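Local coordinates for F-actin-capping protein subunit alpha (PDB 7A0H) that probably caps the fast-growing barbed ends of actin filaments, blocking subunit exchange there without severing them, and forms an asymmetric homodimer, at residues A[5-16]-A[40-49]. Sequence-based numbering, arbitrary orientation.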
ATOM      1  N   LEU A   5      -9.009  -6.695  25.882  1.00138.46           N
ATOM      2  CA  LEU A   5      -9.829  -5.725  25.170  1.00193.17           C
ATOM      3  C   LEU A   5      -8.967  -4.638  24.551  1.00147.06           C
ATOM      4  O   LEU A   5      -9.158  -4.275  23.394  1.00154.90           O
ATOM      5  CB  LEU A   5     -10.850  -5.078  26.114  1.00125.68           C
ATOM      6  CG  LEU A   5     -11.618  -3.868  25.559  1.00152.07           C
ATOM      7  CD1 LEU A   5     -12.772  -4.338  24.672  1.00134.92           C
ATOM      8  CD2 LEU A   5     -12.127  -2.934  26.653  1.00137.18           C
ATOM      9  N   ASN A   6      -7.943  -4.191  25.259  1.00152.72           N
ATOM     10  CA  ASN A   6      -7.068  -3.182  24.680  1.00127.92           C
ATOM     11  C   ASN A   6      -6.178  -3.778  23.606  1.00157.01           C
ATOM     12  O   ASN A   6      -5.896  -3.117  22.605  1.00160.83           O
ATOM     13  CB  ASN A   6      -6.293  -2.508  25.800  1.00135.20           C
ATOM     14  CG  ASN A   6      -7.218  -1.832  26.806  1.00147.96           C
ATOM     15  OD1 ASN A   6      -8.197  -1.173  26.420  1.00145.67           O
ATOM     16  ND2 ASN A   6      -6.939  -2.018  28.094  1.00151.08           N
ATOM     17  N   GLU A   7      -5.750  -5.025  23.762  1.00142.35           N
ATOM     18  CA  GLU A   7      -4.934  -5.619  22.708  1.00166.02           C
ATOM     19  C   GLU A   7      -5.773  -5.949  21.473  1.00116.22           C
ATOM     20  O   GLU A   7      -5.256  -5.878  20.353  1.00112.92           O
ATOM     21  CB  GLU A   7      -4.191  -6.857  23.245  1.00139.01           C
ATOM     22  CG  GLU A   7      -3.184  -6.558  24.391  1.00166.45           C
ATOM     23  CD  GLU A   7      -2.072  -5.570  23.997  1.00158.28           C
ATOM     24  OE1 GLU A   7      -1.427  -5.754  22.941  1.00151.92           O
ATOM     25  OE2 GLU A   7      -1.849  -4.594  24.751  1.00149.99           O
ATOM     26  N   LYS A   8      -7.054  -6.313  21.652  1.00128.81           N
ATOM     27  CA  LYS A   8      -7.929  -6.536  20.503  1.00124.42           C
ATOM     28  C   LYS A   8      -8.153  -5.239  19.735  1.00130.73           C
ATOM     29  O   LYS A   8      -8.376  -5.256  18.516  1.00 68.20           O
ATOM     30  CB  LYS A   8      -9.294  -7.093  20.933  1.00124.07           C
ATOM     31  CG  LYS A   8      -9.332  -8.474  21.630  1.00113.58           C
ATOM     32  CD  LYS A   8     -10.790  -8.916  21.993  1.00108.70           C
ATOM     33  CE  LYS A   8     -10.889 -10.273  22.735  1.00123.99           C
ATOM     34  NZ  LYS A   8     -12.304 -10.670  23.037  1.00112.81           N
ATOM     35  N   LYS A   9      -8.110  -4.111  20.448  1.00113.79           N
ATOM     36  CA  LYS A   9      -8.311  -2.794  19.868  1.00 93.61           C
ATOM     37  C   LYS A   9      -7.073  -2.387  19.109  1.00104.44           C
ATOM     38  O   LYS A   9      -7.158  -1.822  18.005  1.00102.70           O
ATOM     39  CB  LYS A   9      -8.608  -1.785  20.972  1.00136.13           C
ATOM     40  CG  LYS A   9      -9.984  -1.917  21.606  1.00115.87           C
ATOM     41  CD  LYS A   9     -10.313  -0.716  22.489  1.00123.94           C
ATOM     42  CE  LYS A   9     -11.722  -0.809  23.048  1.00109.05           C
ATOM     43  NZ  LYS A   9     -12.065   0.383  23.849  1.00114.81           N
ATOM     44  N   LYS A  10      -5.913  -2.651  19.728  1.00142.75           N
ATOM     45  CA  LYS A  10      -4.655  -2.331  19.077  1.00122.37           C
ATOM     46  C   LYS A  10      -4.555  -3.071  17.768  1.00108.46           C
ATOM     47  O   LYS A  10      -4.062  -2.527  16.779  1.00110.91           O
ATOM     48  CB  LYS A  10      -3.492  -2.700  19.978  1.00120.44           C
ATOM     49  CG  LYS A  10      -3.467  -1.900  21.251  1.00112.05           C
ATOM     50  CD  LYS A  10      -2.306  -2.285  22.122  1.00127.88           C
ATOM     51  CE  LYS A  10      -2.328  -1.501  23.416  1.00147.56           C
ATOM     52  NZ  LYS A  10      -1.286  -1.982  24.376  1.00173.74           N
ATOM     53  N   PHE A  11      -5.093  -4.285  17.728  1.00134.92           N
ATOM     54  CA  PHE A  11      -5.015  -5.072  16.508  1.00129.41           C
ATOM     55  C   PHE A  11      -6.027  -4.610  15.471  1.00 98.00           C
ATOM     56  O   PHE A  11      -5.687  -4.485  14.292  1.00 95.12           O
ATOM     57  CB  PHE A  11      -5.250  -6.545  16.842  1.00109.11           C
ATOM     58  CG  PHE A  11      -5.311  -7.426  15.650  1.00 93.12           C
ATOM     59  CD1 PHE A  11      -4.176  -7.712  14.936  1.00108.58           C
ATOM     60  CD2 PHE A  11      -6.499  -7.980  15.252  1.00 89.54           C
ATOM     61  CE1 PHE A  11      -4.241  -8.520  13.846  1.00104.00           C
ATOM     62  CE2 PHE A  11      -6.559  -8.783  14.162  1.00 92.78           C
ATOM     63  CZ  PHE A  11      -5.435  -9.056  13.460  1.00102.78           C
ATOM     64  N   ILE A  12      -7.257  -4.311  15.906  1.00102.78           N
ATOM     65  CA  ILE A  12      -8.288  -3.824  14.987  1.00103.27           C
ATOM     66  C   ILE A  12      -7.868  -2.504  14.372  1.00 88.86           C
ATOM     67  O   ILE A  12      -8.109  -2.235  13.191  1.00 75.28           O
ATOM     68  CB  ILE A  12      -9.635  -3.702  15.731  1.00 96.06           C
ATOM     69  CG1 ILE A  12     -10.275  -5.078  15.900  1.00 94.35           C
ATOM     70  CG2 ILE A  12     -10.552  -2.757  14.952  1.00106.69           C
ATOM     71  CD1 ILE A  12     -11.446  -5.127  16.839  1.00 88.27           C
ATOM     72  N   ARG A  13      -7.258  -1.646  15.179  1.00127.05           N
ATOM     73  CA  ARG A  13      -6.721  -0.383  14.690  1.00121.41           C
ATOM     74  C   ARG A  13      -5.590  -0.615  13.705  1.00105.47           C
ATOM     75  O   ARG A  13      -5.563  -0.019  12.631  1.00105.40           O
ATOM     76  CB  ARG A  13      -6.277   0.462  15.878  1.00 93.44           C
ATOM     77  CG  ARG A  13      -5.718   1.804  15.554  1.00112.42           C
ATOM     78  CD  ARG A  13      -5.830   2.706  16.739  1.00102.33           C
ATOM     79  NE  ARG A  13      -7.187   3.228  16.825  1.00125.41           N
ATOM     80  CZ  ARG A  13      -7.703   3.798  17.905  1.00121.01           C
ATOM     81  NH1 ARG A  13      -6.974   3.901  19.006  1.00117.28           N
ATOM     82  NH2 ARG A  13      -8.949   4.254  17.876  1.00108.35           N
ATOM     83  N   HIS A  14      -4.660  -1.496  14.034  1.00111.39           N
ATOM     84  CA  HIS A  14      -3.538  -1.704  13.133  1.00 92.28           C
ATOM     85  C   HIS A  14      -3.987  -2.243  11.789  1.00 90.78           C
ATOM     86  O   HIS A  14      -3.494  -1.800  10.752  1.00110.62           O
ATOM     87  CB  HIS A  14      -2.527  -2.643  13.789  1.00116.20           C
ATOM     88  CG  HIS A  14      -1.262  -2.799  13.010  1.00117.37           C
ATOM     89  ND1 HIS A  14      -0.777  -4.033  12.632  1.00130.50           N
ATOM     90  CD2 HIS A  14      -0.404  -1.883  12.501  1.00123.30           C
ATOM     91  CE1 HIS A  14       0.342  -3.872  11.944  1.00135.94           C
ATOM     92  NE2 HIS A  14       0.588  -2.577  11.848  1.00126.53           N
ATOM     93  N   VAL A  15      -4.956  -3.150  11.767  1.00 89.29           N
ATOM     94  CA  VAL A  15      -5.371  -3.721  10.490  1.00100.86           C
ATOM     95  C   VAL A  15      -6.159  -2.720   9.666  1.00 83.55           C
ATOM     96  O   VAL A  15      -6.016  -2.662   8.446  1.00 93.39           O
ATOM     97  CB  VAL A  15      -6.161  -5.027  10.681  1.00110.03           C
ATOM     98  CG1 VAL A  15      -5.237  -6.110  11.209  1.00127.30           C
ATOM     99  CG2 VAL A  15      -7.346  -4.821  11.588  1.00104.81           C
ATOM    100  N   LEU A  16      -7.015  -1.937  10.301  1.00108.94           N
ATOM    101  CA  LEU A  16      -7.778  -0.957   9.516  1.00 99.65           C
ATOM    102  C   LEU A  16      -6.913   0.228   9.130  1.00 89.85           C
ATOM    103  O   LEU A  16      -7.189   0.891   8.129  1.00100.42           O
ATOM    104  CB  LEU A  16      -9.008  -0.480  10.287  1.00 88.35           C
ATOM    105  CG  LEU A  16      -9.981  -1.542  10.814  1.00117.22           C
ATOM    106  CD1 LEU A  16     -11.217  -0.934  11.412  1.00 84.58           C
ATOM    107  CD2 LEU A  16     -10.425  -2.488   9.716  1.00 90.94           C
ATOM    108  N   ILE A  40     -18.871  -3.480  22.615  1.00 80.16           N
ATOM    109  CA  ILE A  40     -17.843  -2.465  22.798  1.00 83.53           C
ATOM    110  C   ILE A  40     -16.994  -2.356  21.553  1.00 82.13           C
ATOM    111  O   ILE A  40     -16.637  -1.249  21.099  1.00 83.42           O
ATOM    112  CB  ILE A  40     -16.966  -2.782  24.024  1.00 87.57           C
ATOM    113  CG1 ILE A  40     -17.769  -2.556  25.295  1.00111.13           C
ATOM    114  CG2 ILE A  40     -15.676  -1.950  23.976  1.00100.39           C
ATOM    115  CD1 ILE A  40     -17.049  -2.905  26.569  1.00114.52           C
ATOM    116  N   ILE A  41     -16.673  -3.499  20.958  1.00 84.04           N
ATOM    117  CA  ILE A  41     -15.811  -3.439  19.781  1.00102.60           C
ATOM    118  C   ILE A  41     -16.617  -3.206  18.519  1.00 66.28           C
ATOM    119  O   ILE A  41     -16.044  -2.788  17.525  1.00 73.44           O
ATOM    120  CB  ILE A  41     -14.924  -4.697  19.669  1.00 86.62           C
ATOM    121  CG1 ILE A  41     -15.628  -5.866  18.999  1.00 90.32           C
ATOM    122  CG2 ILE A  41     -14.358  -5.050  21.042  1.00 97.90           C
ATOM    123  CD1 ILE A  41     -15.298  -5.964  17.542  1.00 70.10           C
ATOM    124  N   GLN A  42     -17.929  -3.446  18.542  1.00 72.92           N
ATOM    125  CA  GLN A  42     -18.756  -2.981  17.440  1.00 76.08           C
ATOM    126  C   GLN A  42     -18.744  -1.471  17.406  1.00 59.28           C
ATOM    127  O   GLN A  42     -18.582  -0.884  16.352  1.00 60.95           O
ATOM    128  CB  GLN A  42     -20.162  -3.542  17.580  1.00 75.22           C
ATOM    129  CG  GLN A  42     -20.131  -5.028  17.266  1.00 87.85           C
ATOM    130  CD  GLN A  42     -20.662  -5.358  15.900  1.00104.21           C
ATOM    131  OE1 GLN A  42     -21.102  -4.467  15.152  1.00109.99           O
ATOM    132  NE2 GLN A  42     -20.574  -6.635  15.528  1.00 93.76           N
ATOM    133  N   ASN A  43     -18.800  -0.838  18.565  1.00 68.75           N
ATOM    134  CA  ASN A  43     -18.815   0.610  18.688  1.00 73.61           C
ATOM    135  C   ASN A  43     -17.443   1.233  18.498  1.00 68.96           C
ATOM    136  O   ASN A  43     -17.336   2.308  17.884  1.00 66.53           O
ATOM    137  CB  ASN A  43     -19.407   0.973  20.046  1.00 72.10           C
ATOM    138  CG  ASN A  43     -20.896   0.673  20.123  1.00 74.90           C
ATOM    139  OD1 ASN A  43     -21.603   0.720  19.101  1.00 91.59           O
ATOM    140  ND2 ASN A  43     -21.369   0.306  21.314  1.00 85.82           N
ATOM    141  N   PHE A  44     -16.399   0.595  19.017  1.00 65.77           N
ATOM    142  CA  PHE A  44     -15.028   0.955  18.716  1.00 69.52           C
ATOM    143  C   PHE A  44     -14.809   0.950  17.215  1.00 73.90           C
ATOM    144  O   PHE A  44     -14.278   1.905  16.650  1.00 69.70           O
ATOM    145  CB  PHE A  44     -14.081  -0.038  19.385  1.00 80.40           C
ATOM    146  CG  PHE A  44     -12.630   0.185  19.110  1.00 83.90           C
ATOM    147  CD1 PHE A  44     -11.910   1.135  19.807  1.00 79.75           C
ATOM    148  CD2 PHE A  44     -11.967  -0.607  18.189  1.00 86.62           C
ATOM    149  CE1 PHE A  44     -10.565   1.303  19.572  1.00 89.49           C
ATOM    150  CE2 PHE A  44     -10.639  -0.428  17.946  1.00 93.11           C
ATOM    151  CZ  PHE A  44      -9.937   0.524  18.647  1.00 87.28           C
ATOM    152  N   ILE A  45     -15.309  -0.075  16.539  1.00 64.18           N
ATOM    153  CA  ILE A  45     -15.123  -0.140  15.108  1.00 68.59           C
ATOM    154  C   ILE A  45     -15.912   0.986  14.465  1.00 65.69           C
ATOM    155  O   ILE A  45     -15.417   1.657  13.555  1.00 65.70           O
ATOM    156  CB  ILE A  45     -15.534  -1.511  14.571  1.00 62.51           C
ATOM    157  CG1 ILE A  45     -14.566  -2.611  15.010  1.00 74.15           C
ATOM    158  CG2 ILE A  45     -15.530  -1.536  13.026  1.00 59.75           C
ATOM    159  CD1 ILE A  45     -15.083  -4.047  14.643  1.00 73.49           C
ATOM    160  N   GLU A  46     -17.154   1.209  14.913  1.00 66.74           N
ATOM    161  CA  GLU A  46     -17.940   2.289  14.336  1.00 63.29           C
ATOM    162  C   GLU A  46     -17.239   3.645  14.508  1.00 63.55           C
ATOM    163  O   GLU A  46     -17.225   4.440  13.584  1.00 64.13           O
ATOM    164  CB  GLU A  46     -19.346   2.334  14.929  1.00 58.91           C
ATOM    165  CG  GLU A  46     -20.275   3.357  14.127  1.00 72.28           C
ATOM    166  CD  GLU A  46     -20.130   4.812  14.559  1.00 71.90           C
ATOM    167  OE1 GLU A  46     -19.616   5.052  15.680  1.00 76.28           O
ATOM    168  OE2 GLU A  46     -20.583   5.728  13.810  1.00 76.41           O
ATOM    169  N   ASP A  47     -16.634   3.912  15.669  1.00 58.41           N
ATOM    170  CA  ASP A  47     -15.915   5.165  15.859  1.00 61.36           C
ATOM    171  C   ASP A  47     -14.748   5.284  14.899  1.00 68.99           C
ATOM    172  O   ASP A  47     -14.600   6.290  14.195  1.00 67.64           O
ATOM    173  CB  ASP A  47     -15.472   5.317  17.310  1.00 59.46           C
ATOM    174  CG  ASP A  47     -16.627   5.797  18.166  1.00 84.20           C
ATOM    175  OD1 ASP A  47     -17.348   6.715  17.670  1.00 95.20           O
ATOM    176  OD2 ASP A  47     -16.886   5.252  19.262  1.00 87.00           O
ATOM    177  N   ILE A  48     -13.926   4.257  14.826  1.00 58.33           N
ATOM    178  CA  ILE A  48     -12.779   4.302  13.936  1.00 60.94           C
ATOM    179  C   ILE A  48     -13.212   4.538  12.490  1.00 61.94           C
ATOM    180  O   ILE A  48     -12.537   5.237  11.719  1.00 58.35           O
ATOM    181  CB  ILE A  48     -11.980   2.995  14.048  1.00 62.02           C
ATOM    182  CG1 ILE A  48     -11.041   3.085  15.221  1.00 73.63           C
ATOM    183  CG2 ILE A  48     -11.270   2.736  12.746  1.00 64.65           C
ATOM    184  CD1 ILE A  48     -10.320   1.771  15.456  1.00 79.37           C
ATOM    185  N   ILE A  49     -14.316   3.939  12.082  1.00 52.96           N
ATOM    186  CA  ILE A  49     -14.698   4.112  10.696  1.00 53.87           C
ATOM    187  C   ILE A  49     -15.285   5.515  10.471  1.00 58.60           C
ATOM    188  O   ILE A  49     -15.084   6.131   9.424  1.00 60.04           O
ATOM    189  CB  ILE A  49     -15.658   2.998  10.295  1.00 51.94           C
ATOM    190  CG1 ILE A  49     -14.890   1.672  10.234  1.00 92.00           C
ATOM    191  CG2 ILE A  49     -16.252   3.193   8.958  1.00 65.70           C
ATOM    192  CD1 ILE A  49     -13.838   1.636   9.095  1.00 66.41           C
TER
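The aliphatic chain of K9 lies over one face of the F44 ring, the only CH-pi contact between helix segments 5-16 and 40-49. K9 CG stands 3.8 Å from the centroid of the F44 ring and 9° off its normal, so it sits almost directly above the ring centre; the extended chain beyond it continues over the CD1 side. F44 reaches across because its CG is anti to the backbone N, which carries the ring into the groove between K9, I12 and R13. I12 comes in at the ring edge, in its plane, with CG2 3.8 Å from F44 CE2. F44 CZ lies over one face of the R13 guanidinium, offset toward the rim, with the two planes 42° apart, while the bend at chi3 brings the group's edge to I48, whose CG1 is 3.6 Å from R13 NH2.

The remaining contacts are aliphatic. L5 CD1 lies 3.8 Å from I40 CG2 and also touches I41, I12 CD1 meets I41 CD1 at 4.0 Å, and L16 CD1 approaches I48 CG2 at 3.9 Å. No hydrogen bond links the segments, so apolar contact and the K9 chain and R13 guanidinium against F44 and I48 join them.

The segment axes run in the same general direction but cross at -33°, 11.0 Å apart at closest approach. Helices 3-18, 21-35 and 39-55 form the N-terminal three-helix unit, as in capping protein subunits: L27 and I28 touch L16, and F35 touches I41. E7, F11 and H14 pack against the second subunit, another copy of this protein, and I45 meets L94 between strands 87-92 and 97-103.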